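Local coordinates for protein galactitol 1-phosphate 5-dehydrogenase (PDB 4UEJ) that oxidises galactitol 1-phosphate to D-tagatose 6-phosphate with NAD(+), as a zinc-containing dehydrogenase of the alcohol dehydrogenase family that binds two zinc ions per subunit, at residues S3-T8 / P54-H59; S17-I22 / A118-V123; H151-A156 / L232-A237; Q157-K162 / V181-K186. One frame throughout, in Å; residues are numbered along the deposited sequence.

How the contacts relate
Contacts 1 and 2 belong to the GroES-like part of the chain, contacts 3 and 4 to the Rossmann-type part, and the two pairs lie on opposite sides of the chain's centre. Within the first pair the segments alternate along the sequence and the centres are about 14 Å apart, with Ser3 packing on Ala118. Contact 4 is nested inside the loop closed by contact 3; their centres are about 12 Å apart, and both build on the end of helix 143-155 and the sheet holding strands 163-167 and 231-235. Contacts 1 and 3 lie about 29 Å apart between centres. The probable catalytic zinc, bound by His59 at the end of contact 1, lies between these two halves.

Contact 1 (S3-T8 / P54-H59); sequences SVVNDT and PITLGH. With ZN (zinc ion), chain D.
A cis peptide bond precedes Pro54, and directly after it the chain runs for a moment as a partner of strand 2-7, through one isolated antiparallel bridge. Asn6 and Ile55 form its hydrogen-bonded pair. Asn6 N donates a hydrogen bond to Ile55 O at 2.9 Å, nearly along the C=O axis, and Ile55 N returns the bond to Asn6 O at 3.0 Å, in the carbonyl plane. CA-H...O contacts extend the bridge on its flanks, among them Pro54 CA to Asn6 O at 3.4 Å.

The side chains meet around this bridge. Val5 and Pro54 lie side by side and point the same way, with Val5 CG1 3.5 Å from Pro54 CB; CG1 is anti to the backbone N (chi1 -178°), which leaves CG2 to meet Thr56 OG1. Asp7 also runs alongside the proline, its OD2 3.6 Å from Pro54 CB, while its OD1 accepts a hydrogen bond from Thr8 N with the anti lone pair. Asn6 crosses Leu57 at about a right angle, and its ND2 comes to 3.5 Å from Leu57 CD1.

Beyond the bridge, Thr56 N bonds Asp114 OD1 and Leu57 pairs through its backbone with Phe117. Gly58 has backbone angles that would jam a CB against the preceding carbonyl. His59 then binds the zinc through NE2 at 2.1 Å, with a water as another ligand; Cys38 also binds this metal, and Glu144 is a ligand by similarity. The bridge thus ties the approach to a ligand of the probable catalytic zinc to the N-terminal strand by two backbone bonds that use no side-chain atom.

Contact 2 (S17-I22 / A118-V123); sequences SVIPEI and AEYIVV
Ile19 packs obliquely against the Tyr120 ring. From its CB one branch, CG2, stands anti to the backbone N and rests 3.9 Å from Tyr120 CG, with Tyr120 CB scarcely farther. The other branch leaves through CG1, anti to the carbonyl carbon, and turns at chi2 (-78°) to bring its tip CD1 to 3.4 Å from Tyr120 CD1, with Tyr120 CE1 next in line. CG2 thus meets the CB-CG end of the tyrosine and CD1 the CD1-CE1 atoms. An alanine here would remove both branches and would probably leave the CD1-CE1 side of the ring without this apolar partner.

Pro20 and Val122 slide past each other in opposite directions, Pro20 CB lying 3.7 Å from Val122 CG2. That methyl also sits 3.6 Å from each of two carbonyl oxygens, Pro20 O and Glu21 O. No hydrogen bond joins the two segments; Pro20 O instead accepts one from Arg29 NH1. Strand 120-124 pairs through its backbone with strand 27-36, and Ile121 points away from the loop, into the interior. An extended surface loop thus lies by apolar contact over the outward side of a sheet strand in the GroES-like domain of zinc-containing alcohol dehydrogenases.

Contact 3 (H151-A156 / L232-A237); sequences HAFHLA and LILETA
Helix 151-155 and strand 232-235 run in roughly opposite directions, at 142° between their N-to-C directions and with their local axes 10.1 Å apart, which leaves room for one layer of side chains. Ala152 and Phe153 supply it from the helix, Ala156 from just after it, Leu232 and Leu234 from the strand.

Phe153 takes the largest part on the helix side. Its CG is anti to the carbonyl carbon (chi1 -66°), which sends the ring out to cross Leu234 at about a right angle. Leu234 CD1 comes up to the ring edge, near its plane, 3.5 Å from Phe153 CE1, and Leu234 CD2 is equally close to that same carbon. Leu232 CD2 approaches obliquely, 3.8 Å from Phe153 CD1. The two alanines meet the leucines directly: Ala152 CB meets Leu234 CD2 at 4.1 Å, and Ala156 CB lies 3.6 Å from Leu232 CD1. An alanine in place of Phe153 would remove the ring that touches both leucines and would probably loosen the packing between helix and strand.

Helix 171-182 brings Cys179 and Ala180 against Phe153, and Ala176 against Leu234, while backbone bonds set strand 231-235 between strands 163-167 and 255-258 in the parallel Rossmann-type sheet. Elsewhere on the helix, His151 bonds Glu298 through ND1 and Glu280 of the second subunit through NE2. Ala156 O accepts a hydrogen bond from Gln255 NE2 of the neighbouring strand, but between 151-156 and 232-237 themselves the hold is apolar, by fit and burial of every touching residue.

Contact 4 (Q157-K162 / V181-K186); sequences QGCENK and VALGAK
This is a surface contact of backbone against backbone, between the loop leading from helix 143-155 into strand 163-167 and the turn leaving helix 171-182 for strand 187-192. Two hydrogen bonds carry it. Asn161 N reaches Gly184 O at 2.9 Å, almost straight at 172°, though it comes from above the carbonyl plane. Lys186 N gives the second to Lys162 O at 2.8 Å, more bent and again above the plane. Between them Ala185 CA lies 3.3 Å from Cys159 O in a CA-H...O contact.

Both helices stop in Schellman motifs, with Gln157 and Gly184 as their C-prime residues, at positive phi, and a type II beta turn from Cys159 to Lys162 follows the first, all on the rim of the Rossmann-type domain. Gly184 has no side chain to collide there; a CB would be pushed against the carbonyl before it and toward the Glu160 carboxylate.

Beneath the turn Cys159 SG, set between its own backbone N and carbonyl carbon, lies 3.5 Å from Leu183 CB, the buried spot of the contact, with Val164 and Leu232 close by. Lys162 stretches fully back along the loop, placing NZ 2.8 Å from Gly158 O, in the carbonyl plane, and NZ also bonds Gln255 OE1.

Contact 1 (S3-T8 / P54-H59)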
loop_
_atom_site.group_PDB
_atom_site.type_symbol
_atom_site.label_atom_id
_atom_site.label_comp_id
_atom_site.label_asym_id
_atom_site.label_seq_id
_atom_site.Cartn_x
_atom_site.Cartn_y
_atom_site.Cartn_z
ATOM N N SER A 3 -14.276 31.880 23.223
ATOM C CA SER A 3 -13.837 30.838 22.305
ATOM C C SER A 3 -12.972 31.460 21.222
ATOM O O SER A 3 -12.987 32.678 21.026
ATOM C CB SER A 3 -15.033 30.111 21.682
ATOM O OG SER A 3 -15.848 31.014 20.958
ATOM N N VAL A 4 -12.213 30.628 20.519
ATOM C CA VAL A 4 -11.469 31.102 19.365
ATOM C C VAL A 4 -12.240 30.759 18.101
ATOM O O VAL A 4 -12.606 29.607 17.875
ATOM C CB VAL A 4 -10.064 30.497 19.294
ATOM C CG1 VAL A 4 -9.277 31.136 18.158
ATOM C CG2 VAL A 4 -9.343 30.701 20.609
ATOM N N VAL A 5 -12.501 31.771 17.286
ATOM C CA VAL A 5 -13.255 31.574 16.060
ATOM C C VAL A 5 -12.417 31.959 14.847
ATOM O O VAL A 5 -11.883 33.067 14.774
ATOM C CB VAL A 5 -14.560 32.395 16.071
ATOM C CG1 VAL A 5 -15.345 32.143 14.807
ATOM C CG2 VAL A 5 -15.394 32.042 17.297
ATOM N N ASN A 6 -12.295 31.034 13.901
ATOM C CA ASN A 6 -11.579 31.295 12.661
ATOM C C ASN A 6 -12.537 31.622 11.537
ATOM O O ASN A 6 -13.557 30.950 11.370
ATOM C CB ASN A 6 -10.727 30.093 12.269
ATOM C CG ASN A 6 -9.826 29.646 13.382
ATOM O OD1 ASN A 6 -8.749 30.203 13.584
ATOM N ND2 ASN A 6 -10.262 28.638 14.124
ATOM N N ASP A 7 -12.216 32.658 10.769
ATOM C CA ASP A 7 -13.025 32.988 9.607
ATOM C C ASP A 7 -12.207 32.867 8.330
ATOM O O ASP A 7 -11.001 32.621 8.376
ATOM C CB ASP A 7 -13.610 34.393 9.727
ATOM C CG ASP A 7 -15.005 34.482 9.145
ATOM O OD1 ASP A 7 -15.151 34.313 7.915
ATOM O OD2 ASP A 7 -15.959 34.693 9.924
ATOM N N THR A 8 -12.884 33.029 7.198
ATOM C CA THR A 8 -12.266 32.927 5.881
ATOM C C THR A 8 -11.010 33.791 5.780
ATOM O O THR A 8 -10.954 34.879 6.354
ATOM C CB THR A 8 -13.265 33.336 4.773
ATOM O OG1 THR A 8 -14.440 32.521 4.865
ATOM C CG2 THR A 8 -12.653 33.175 3.390
ATOM N N PRO A 54 -17.991 31.006 9.887
ATOM C CA PRO A 54 -16.951 30.897 10.918
ATOM C C PRO A 54 -16.966 29.539 11.604
ATOM O O PRO A 54 -17.989 28.861 11.584
ATOM C CB PRO A 54 -17.321 32.006 11.901
ATOM C CG PRO A 54 -18.797 32.164 11.739
ATOM C CD PRO A 54 -19.064 31.933 10.285
ATOM N N ILE A 55 -15.844 29.142 12.191
ATOM C CA ILE A 55 -15.755 27.831 12.811
ATOM C C ILE A 55 -14.909 27.918 14.070
ATOM O O ILE A 55 -13.999 28.740 14.155
ATOM C CB ILE A 55 -15.161 26.786 11.832
ATOM C CG1 ILE A 55 -15.298 25.365 12.379
ATOM C CG2 ILE A 55 -13.707 27.106 11.507
ATOM C CD1 ILE A 55 -14.901 24.283 11.366
ATOM N N THR A 56 -15.235 27.100 15.062
ATOM C CA THR A 56 -14.373 26.966 16.224
ATOM C C THR A 56 -13.726 25.591 16.165
ATOM O O THR A 56 -14.413 24.566 16.164
ATOM C CB THR A 56 -15.145 27.155 17.544
ATOM O OG1 THR A 56 -15.612 28.509 17.626
ATOM C CG2 THR A 56 -14.245 26.870 18.742
ATOM N N LEU A 57 -12.401 25.569 16.086
ATOM C CA LEU A 57 -11.680 24.311 15.942
ATOM C C LEU A 57 -11.326 23.703 17.302
ATOM O O LEU A 57 -11.739 24.203 18.352
ATOM C CB LEU A 57 -10.411 24.530 15.108
ATOM C CG LEU A 57 -10.618 25.092 13.695
ATOM C CD1 LEU A 57 -9.279 25.411 13.020
ATOM C CD2 LEU A 57 -11.429 24.128 12.853
ATOM N N GLY A 58 -10.556 22.624 17.273
ATOM C CA GLY A 58 -10.069 21.999 18.491
ATOM C C GLY A 58 -10.586 20.586 18.719
ATOM O O GLY A 58 -11.726 20.407 19.167
ATOM N N HIS A 59 -9.749 19.586 18.444
ATOM C CA HIS A 59 -10.143 18.196 18.677
ATOM C C HIS A 59 -9.151 17.416 19.535
ATOM O O HIS A 59 -9.190 16.181 19.587
ATOM C CB HIS A 59 -10.355 17.464 17.345
ATOM C CG HIS A 59 -9.146 17.417 16.464
ATOM N ND1 HIS A 59 -8.808 18.441 15.606
ATOM C CD2 HIS A 59 -8.214 16.453 16.282
ATOM C CE1 HIS A 59 -7.715 18.111 14.937
ATOM N NE2 HIS A 59 -7.336 16.911 15.332
HETATM ZN ZN ZN D . -5.720 15.732 14.729
HETATM O O HOH W 1 -4.659 15.047 16.291
#

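Contact 2 (S17-I22 / A118-V123)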
loop_
_atom_site.group_PDB
_atom_site.type_symbol
_atom_site.label_atom_id
_atom_site.label_comp_id
_atom_site.label_asym_id
_atom_site.label_seq_id
_atom_site.Cartn_x
_atom_site.Cartn_y
_atom_site.Cartn_z
ATOM N N SER A 17 -19.806 34.153 23.738
ATOM C CA SER A 17 -21.112 33.551 23.487
ATOM C C SER A 17 -21.646 32.864 24.737
ATOM O O SER A 17 -20.953 32.773 25.752
ATOM C CB SER A 17 -21.031 32.546 22.337
ATOM O OG SER A 17 -20.225 31.439 22.699
ATOM N N VAL A 18 -22.878 32.376 24.656
ATOM C CA VAL A 18 -23.507 31.734 25.797
ATOM C C VAL A 18 -22.943 30.324 25.999
ATOM O O VAL A 18 -22.562 29.646 25.034
ATOM C CB VAL A 18 -25.056 31.687 25.630
ATOM C CG1 VAL A 18 -25.459 30.714 24.531
ATOM C CG2 VAL A 18 -25.740 31.334 26.944
ATOM N N ILE A 19 -22.850 29.901 27.258
ATOM C CA ILE A 19 -22.513 28.518 27.580
ATOM C C ILE A 19 -23.530 27.599 26.925
ATOM O O ILE A 19 -24.734 27.811 27.072
ATOM C CB ILE A 19 -22.523 28.255 29.096
ATOM C CG1 ILE A 19 -21.860 29.403 29.857
ATOM C CG2 ILE A 19 -21.861 26.928 29.414
ATOM C CD1 ILE A 19 -20.382 29.381 29.809
ATOM N N PRO A 20 -23.057 26.578 26.192
ATOM C CA PRO A 20 -24.000 25.636 25.583
ATOM C C PRO A 20 -24.712 24.789 26.632
ATOM O O PRO A 20 -24.116 24.456 27.657
ATOM C CB PRO A 20 -23.108 24.770 24.689
ATOM C CG PRO A 20 -21.735 24.893 25.280
ATOM C CD PRO A 20 -21.661 26.293 25.814
ATOM N N GLU A 21 -25.972 24.452 26.379
ATOM C CA GLU A 21 -26.740 23.656 27.325
ATOM C C GLU A 21 -26.840 22.211 26.861
ATOM O O GLU A 21 -26.738 21.919 25.672
ATOM C CB GLU A 21 -28.137 24.249 27.517
ATOM C CG GLU A 21 -28.140 25.656 28.111
ATOM C CD GLU A 21 -27.550 25.717 29.515
ATOM O OE1 GLU A 21 -27.656 24.720 30.260
ATOM O OE2 GLU A 21 -26.980 26.768 29.874
ATOM N N ILE A 22 -27.012 21.307 27.816
ATOM C CA ILE A 22 -27.259 19.909 27.505
ATOM C C ILE A 22 -28.668 19.795 26.950
ATOM O O ILE A 22 -29.620 20.267 27.573
ATOM C CB ILE A 22 -27.095 19.016 28.745
ATOM C CG1 ILE A 22 -25.626 18.985 29.173
ATOM C CG2 ILE A 22 -27.609 17.611 28.472
ATOM C CD1 ILE A 22 -25.383 18.234 30.456
ATOM N N ALA A 118 -12.567 26.537 23.324
ATOM C CA ALA A 118 -13.686 27.160 24.016
ATOM C C ALA A 118 -13.619 26.849 25.503
ATOM O O ALA A 118 -12.951 25.908 25.899
ATOM C CB ALA A 118 -15.005 26.672 23.427
ATOM N N GLU A 119 -14.310 27.630 26.333
ATOM C CA GLU A 119 -14.321 27.363 27.767
ATOM C C GLU A 119 -15.166 26.149 28.118
ATOM O O GLU A 119 -14.832 25.391 29.029
ATOM C CB GLU A 119 -14.834 28.571 28.542
ATOM C CG GLU A 119 -13.900 29.740 28.548
ATOM C CD GLU A 119 -14.441 30.868 29.395
ATOM O OE1 GLU A 119 -14.434 30.731 30.638
ATOM O OE2 GLU A 119 -14.894 31.877 28.816
ATOM N N TYR A 120 -16.271 25.982 27.398
ATOM C CA TYR A 120 -17.155 24.844 27.596
ATOM C C TYR A 120 -17.592 24.257 26.269
ATOM O O TYR A 120 -17.667 24.958 25.260
ATOM C CB TYR A 120 -18.405 25.235 28.387
ATOM C CG TYR A 120 -18.144 25.749 29.779
ATOM C CD1 TYR A 120 -17.836 27.084 29.996
ATOM C CD2 TYR A 120 -18.241 24.910 30.885
ATOM C CE1 TYR A 120 -17.611 27.571 31.271
ATOM C CE2 TYR A 120 -18.017 25.396 32.176
ATOM C CZ TYR A 120 -17.703 26.727 32.357
ATOM O OH TYR A 120 -17.478 27.227 33.626
ATOM N N ILE A 121 -17.887 22.967 26.276
ATOM C CA ILE A 121 -18.469 22.342 25.100
ATOM C C ILE A 121 -19.470 21.264 25.516
ATOM O O ILE A 121 -19.311 20.628 26.555
ATOM C CB ILE A 121 -17.365 21.752 24.190
ATOM C CG1 ILE A 121 -17.947 21.338 22.834
ATOM C CG2 ILE A 121 -16.625 20.599 24.899
ATOM C CD1 ILE A 121 -16.903 20.846 21.833
ATOM N N VAL A 122 -20.524 21.088 24.727
ATOM C CA VAL A 122 -21.442 19.986 24.944
ATOM C C VAL A 122 -21.205 18.926 23.867
ATOM O O VAL A 122 -21.133 19.247 22.687
ATOM C CB VAL A 122 -22.907 20.461 24.922
ATOM C CG1 VAL A 122 -23.853 19.278 24.870
ATOM C CG2 VAL A 122 -23.192 21.328 26.149
ATOM N N VAL A 123 -21.041 17.676 24.289
ATOM C CA VAL A 123 -20.788 16.560 23.372
ATOM C C VAL A 123 -21.528 15.310 23.842
ATOM O O VAL A 123 -22.061 15.283 24.949
ATOM C CB VAL A 123 -19.278 16.222 23.257
ATOM C CG1 VAL A 123 -18.471 17.438 22.812
ATOM C CG2 VAL A 123 -18.744 15.686 24.575
#

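Contact 3 (H151-A156 / L232-A237)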
loop_
_atom_site.group_PDB
_atom_site.type_symbol
_atom_site.label_atom_id
_atom_site.label_comp_id
_atom_site.label_asym_id
_atom_site.label_seq_id
_atom_site.Cartn_x
_atom_site.Cartn_y
_atom_site.Cartn_z
ATOM N N HIS A 151 -2.750 4.013 16.206
ATOM C CA HIS A 151 -3.663 3.415 15.235
ATOM C C HIS A 151 -2.892 2.874 14.039
ATOM O O HIS A 151 -3.173 1.775 13.561
ATOM C CB HIS A 151 -4.700 4.427 14.748
ATOM C CG HIS A 151 -5.705 3.833 13.815
ATOM N ND1 HIS A 151 -6.594 2.853 14.209
ATOM C CD2 HIS A 151 -5.945 4.047 12.501
ATOM C CE1 HIS A 151 -7.340 2.497 13.179
ATOM N NE2 HIS A 151 -6.974 3.217 12.130
ATOM N N ALA A 152 -1.923 3.650 13.563
ATOM C CA ALA A 152 -1.053 3.176 12.475
ATOM C C ALA A 152 -0.273 1.925 12.871
ATOM O O ALA A 152 -0.209 0.975 12.078
ATOM C CB ALA A 152 -0.110 4.264 12.030
ATOM N N PHE A 153 0.319 1.903 14.072
ATOM C CA PHE A 153 0.984 0.678 14.555
ATOM C C PHE A 153 0.024 -0.515 14.593
ATOM O O PHE A 153 0.378 -1.641 14.232
ATOM C CB PHE A 153 1.585 0.880 15.955
ATOM C CG PHE A 153 2.725 1.859 15.999
ATOM C CD1 PHE A 153 3.473 2.138 14.868
ATOM C CD2 PHE A 153 3.039 2.518 17.178
ATOM C CE1 PHE A 153 4.527 3.044 14.911
ATOM C CE2 PHE A 153 4.097 3.428 17.224
ATOM C CZ PHE A 153 4.825 3.701 16.089
ATOM N N HIS A 154 -1.198 -0.268 15.046
ATOM C CA HIS A 154 -2.206 -1.321 15.114
ATOM C C HIS A 154 -2.511 -1.894 13.737
ATOM O O HIS A 154 -2.588 -3.110 13.569
ATOM C CB HIS A 154 -3.490 -0.782 15.750
ATOM C CG HIS A 154 -4.587 -1.796 15.841
ATOM N ND1 HIS A 154 -5.919 -1.448 15.867
ATOM C CD2 HIS A 154 -4.549 -3.146 15.921
ATOM C CE1 HIS A 154 -6.657 -2.541 15.951
ATOM N NE2 HIS A 154 -5.849 -3.585 15.986
ATOM N N LEU A 155 -2.659 -1.024 12.747
ATOM C CA LEU A 155 -2.942 -1.494 11.383
ATOM C C LEU A 155 -1.784 -2.307 10.833
ATOM O O LEU A 155 -1.990 -3.179 10.005
ATOM C CB LEU A 155 -3.227 -0.330 10.446
ATOM C CG LEU A 155 -4.540 0.418 10.712
ATOM C CD1 LEU A 155 -4.648 1.586 9.750
ATOM C CD2 LEU A 155 -5.730 -0.508 10.574
ATOM N N ALA A 156 -0.580 -2.024 11.314
ATOM C CA ALA A 156 0.623 -2.730 10.872
ATOM C C ALA A 156 0.913 -3.980 11.692
ATOM O O ALA A 156 1.958 -4.598 11.516
ATOM C CB ALA A 156 1.822 -1.801 10.926
ATOM N N LEU A 232 9.051 -0.737 9.525
ATOM C CA LEU A 232 7.738 -0.112 9.577
ATOM C C LEU A 232 7.985 1.375 9.516
ATOM O O LEU A 232 8.561 1.962 10.447
ATOM C CB LEU A 232 6.995 -0.515 10.851
ATOM C CG LEU A 232 5.737 0.278 11.179
ATOM C CD1 LEU A 232 4.762 0.145 10.018
ATOM C CD2 LEU A 232 5.121 -0.245 12.483
ATOM N N ILE A 233 7.579 1.976 8.407
ATOM C CA ILE A 233 7.816 3.376 8.151
ATOM C C ILE A 233 6.500 4.129 8.324
ATOM O O ILE A 233 5.491 3.775 7.715
ATOM C CB ILE A 233 8.366 3.584 6.734
ATOM C CG1 ILE A 233 9.590 2.687 6.481
ATOM C CG2 ILE A 233 8.661 5.037 6.480
ATOM C CD1 ILE A 233 10.108 2.727 5.048
ATOM N N LEU A 234 6.490 5.139 9.177
ATOM C CA LEU A 234 5.293 5.968 9.301
ATOM C C LEU A 234 5.546 7.304 8.645
ATOM O O LEU A 234 6.439 8.048 9.055
ATOM C CB LEU A 234 4.911 6.195 10.762
ATOM C CG LEU A 234 3.939 5.227 11.415
ATOM C CD1 LEU A 234 4.557 3.835 11.462
ATOM C CD2 LEU A 234 3.579 5.744 12.812
ATOM N N GLU A 235 4.764 7.605 7.623
ATOM C CA GLU A 235 4.817 8.885 6.946
ATOM C C GLU A 235 3.854 9.824 7.656
ATOM O O GLU A 235 2.638 9.690 7.502
ATOM C CB GLU A 235 4.447 8.735 5.459
ATOM C CG GLU A 235 5.032 9.818 4.575
ATOM C CD GLU A 235 4.659 11.203 5.063
ATOM O OE1 GLU A 235 3.455 11.548 5.052
ATOM O OE2 GLU A 235 5.561 11.918 5.529
ATOM N N THR A 236 4.391 10.785 8.411
ATOM C CA THR A 236 3.541 11.705 9.166
ATOM C C THR A 236 3.581 13.137 8.634
ATOM O O THR A 236 2.786 13.974 9.061
ATOM C CB THR A 236 3.923 11.731 10.666
ATOM O OG1 THR A 236 5.157 12.436 10.858
ATOM C CG2 THR A 236 4.071 10.310 11.194
ATOM N N ALA A 237 4.488 13.422 7.700
ATOM C CA ALA A 237 4.674 14.799 7.233
ATOM C C ALA A 237 3.624 15.246 6.210
ATOM O O ALA A 237 3.352 16.442 6.069
ATOM C CB ALA A 237 6.077 14.972 6.653
#

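Contact 4 (Q157-K162 / V181-K186)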
loop_
_atom_site.group_PDB
_atom_site.type_symbol
_atom_site.label_atom_id
_atom_site.label_comp_id
_atom_site.label_asym_id
_atom_site.label_seq_id
_atom_site.Cartn_x
_atom_site.Cartn_y
_atom_site.Cartn_z
ATOM N N GLN A 157 -0.017 -4.346 12.569
ATOM C CA GLN A 157 0.108 -5.512 13.446
ATOM C C GLN A 157 1.276 -5.337 14.427
ATOM O O GLN A 157 1.962 -6.294 14.781
ATOM C CB GLN A 157 0.271 -6.806 12.637
ATOM C CG GLN A 157 -0.994 -7.258 11.906
ATOM C CD GLN A 157 -1.347 -6.378 10.716
ATOM O OE1 GLN A 157 -0.500 -6.081 9.865
ATOM N NE2 GLN A 157 -2.606 -5.954 10.650
ATOM N N GLY A 158 1.495 -4.102 14.853
ATOM C CA GLY A 158 2.422 -3.815 15.936
ATOM C C GLY A 158 3.801 -3.387 15.483
ATOM O O GLY A 158 4.141 -3.510 14.307
ATOM N N CYS A 159 4.604 -2.876 16.411
ATOM C CA CYS A 159 5.951 -2.443 16.048
ATOM C C CYS A 159 7.022 -3.251 16.761
ATOM O O CYS A 159 8.215 -2.978 16.612
ATOM C CB CYS A 159 6.129 -0.949 16.340
ATOM S SG CYS A 159 5.914 -0.510 18.054
ATOM N N GLU A 160 6.607 -4.264 17.516
ATOM C CA GLU A 160 7.563 -5.060 18.291
ATOM C C GLU A 160 8.629 -5.761 17.433
ATOM O O GLU A 160 8.319 -6.466 16.466
ATOM C CB GLU A 160 6.822 -6.092 19.146
ATOM C CG GLU A 160 7.760 -7.009 19.913
ATOM C CD GLU A 160 7.312 -7.265 21.341
ATOM O OE1 GLU A 160 6.088 -7.283 21.600
ATOM O OE2 GLU A 160 8.193 -7.441 22.209
ATOM N N ASN A 161 9.889 -5.558 17.810
ATOM C CA ASN A 161 11.050 -6.068 17.085
ATOM C C ASN A 161 11.153 -5.578 15.647
ATOM O O ASN A 161 11.882 -6.157 14.857
ATOM C CB ASN A 161 11.059 -7.598 17.097
ATOM C CG ASN A 161 11.064 -8.151 18.491
ATOM O OD1 ASN A 161 11.754 -7.631 19.364
ATOM N ND2 ASN A 161 10.276 -9.194 18.723
ATOM N N LYS A 162 10.437 -4.511 15.305
ATOM C CA LYS A 162 10.573 -3.925 13.979
ATOM C C LYS A 162 11.534 -2.747 13.958
ATOM O O LYS A 162 11.807 -2.095 14.978
ATOM C CB LYS A 162 9.207 -3.490 13.431
ATOM C CG LYS A 162 8.243 -4.646 13.262
ATOM C CD LYS A 162 6.923 -4.228 12.615
ATOM C CE LYS A 162 6.001 -5.433 12.440
ATOM N NZ LYS A 162 4.596 -5.080 12.014
ATOM N N VAL A 181 9.233 3.113 20.891
ATOM C CA VAL A 181 10.206 2.675 21.877
ATOM C C VAL A 181 9.520 1.896 22.997
ATOM O O VAL A 181 9.983 0.833 23.404
ATOM C CB VAL A 181 10.981 3.873 22.457
ATOM C CG1 VAL A 181 11.877 3.424 23.585
ATOM C CG2 VAL A 181 11.793 4.521 21.344
ATOM N N ALA A 182 8.393 2.417 23.466
ATOM C CA ALA A 182 7.708 1.828 24.602
ATOM C C ALA A 182 7.116 0.456 24.271
ATOM O O ALA A 182 6.962 -0.407 25.149
ATOM C CB ALA A 182 6.611 2.781 25.089
ATOM N N LEU A 183 6.793 0.266 23.002
ATOM C CA LEU A 183 6.104 -0.922 22.521
ATOM C C LEU A 183 7.073 -1.937 21.931
ATOM O O LEU A 183 6.663 -2.907 21.292
ATOM C CB LEU A 183 5.060 -0.537 21.480
ATOM C CG LEU A 183 3.958 0.394 22.002
ATOM C CD1 LEU A 183 3.183 0.929 20.835
ATOM C CD2 LEU A 183 3.053 -0.333 22.970
ATOM N N GLY A 184 8.365 -1.690 22.121
ATOM C CA GLY A 184 9.375 -2.696 21.847
ATOM C C GLY A 184 9.943 -2.768 20.444
ATOM O O GLY A 184 10.442 -3.816 20.038
ATOM N N ALA A 185 9.890 -1.663 19.706
ATOM C CA ALA A 185 10.598 -1.589 18.422
ATOM C C ALA A 185 12.073 -1.968 18.586
ATOM O O ALA A 185 12.702 -1.637 19.601
ATOM C CB ALA A 185 10.477 -0.188 17.838
ATOM N N LYS A 186 12.627 -2.653 17.592
ATOM C CA LYS A 186 14.035 -3.026 17.600
ATOM C C LYS A 186 14.906 -1.788 17.495
ATOM O O LYS A 186 15.911 -1.654 18.187
ATOM C CB LYS A 186 14.347 -3.989 16.448
ATOM C CG LYS A 186 15.828 -4.315 16.314
ATOM C CD LYS A 186 16.085 -5.287 15.168
ATOM C CE LYS A 186 17.563 -5.574 15.001
ATOM N NZ LYS A 186 18.104 -6.400 16.115
#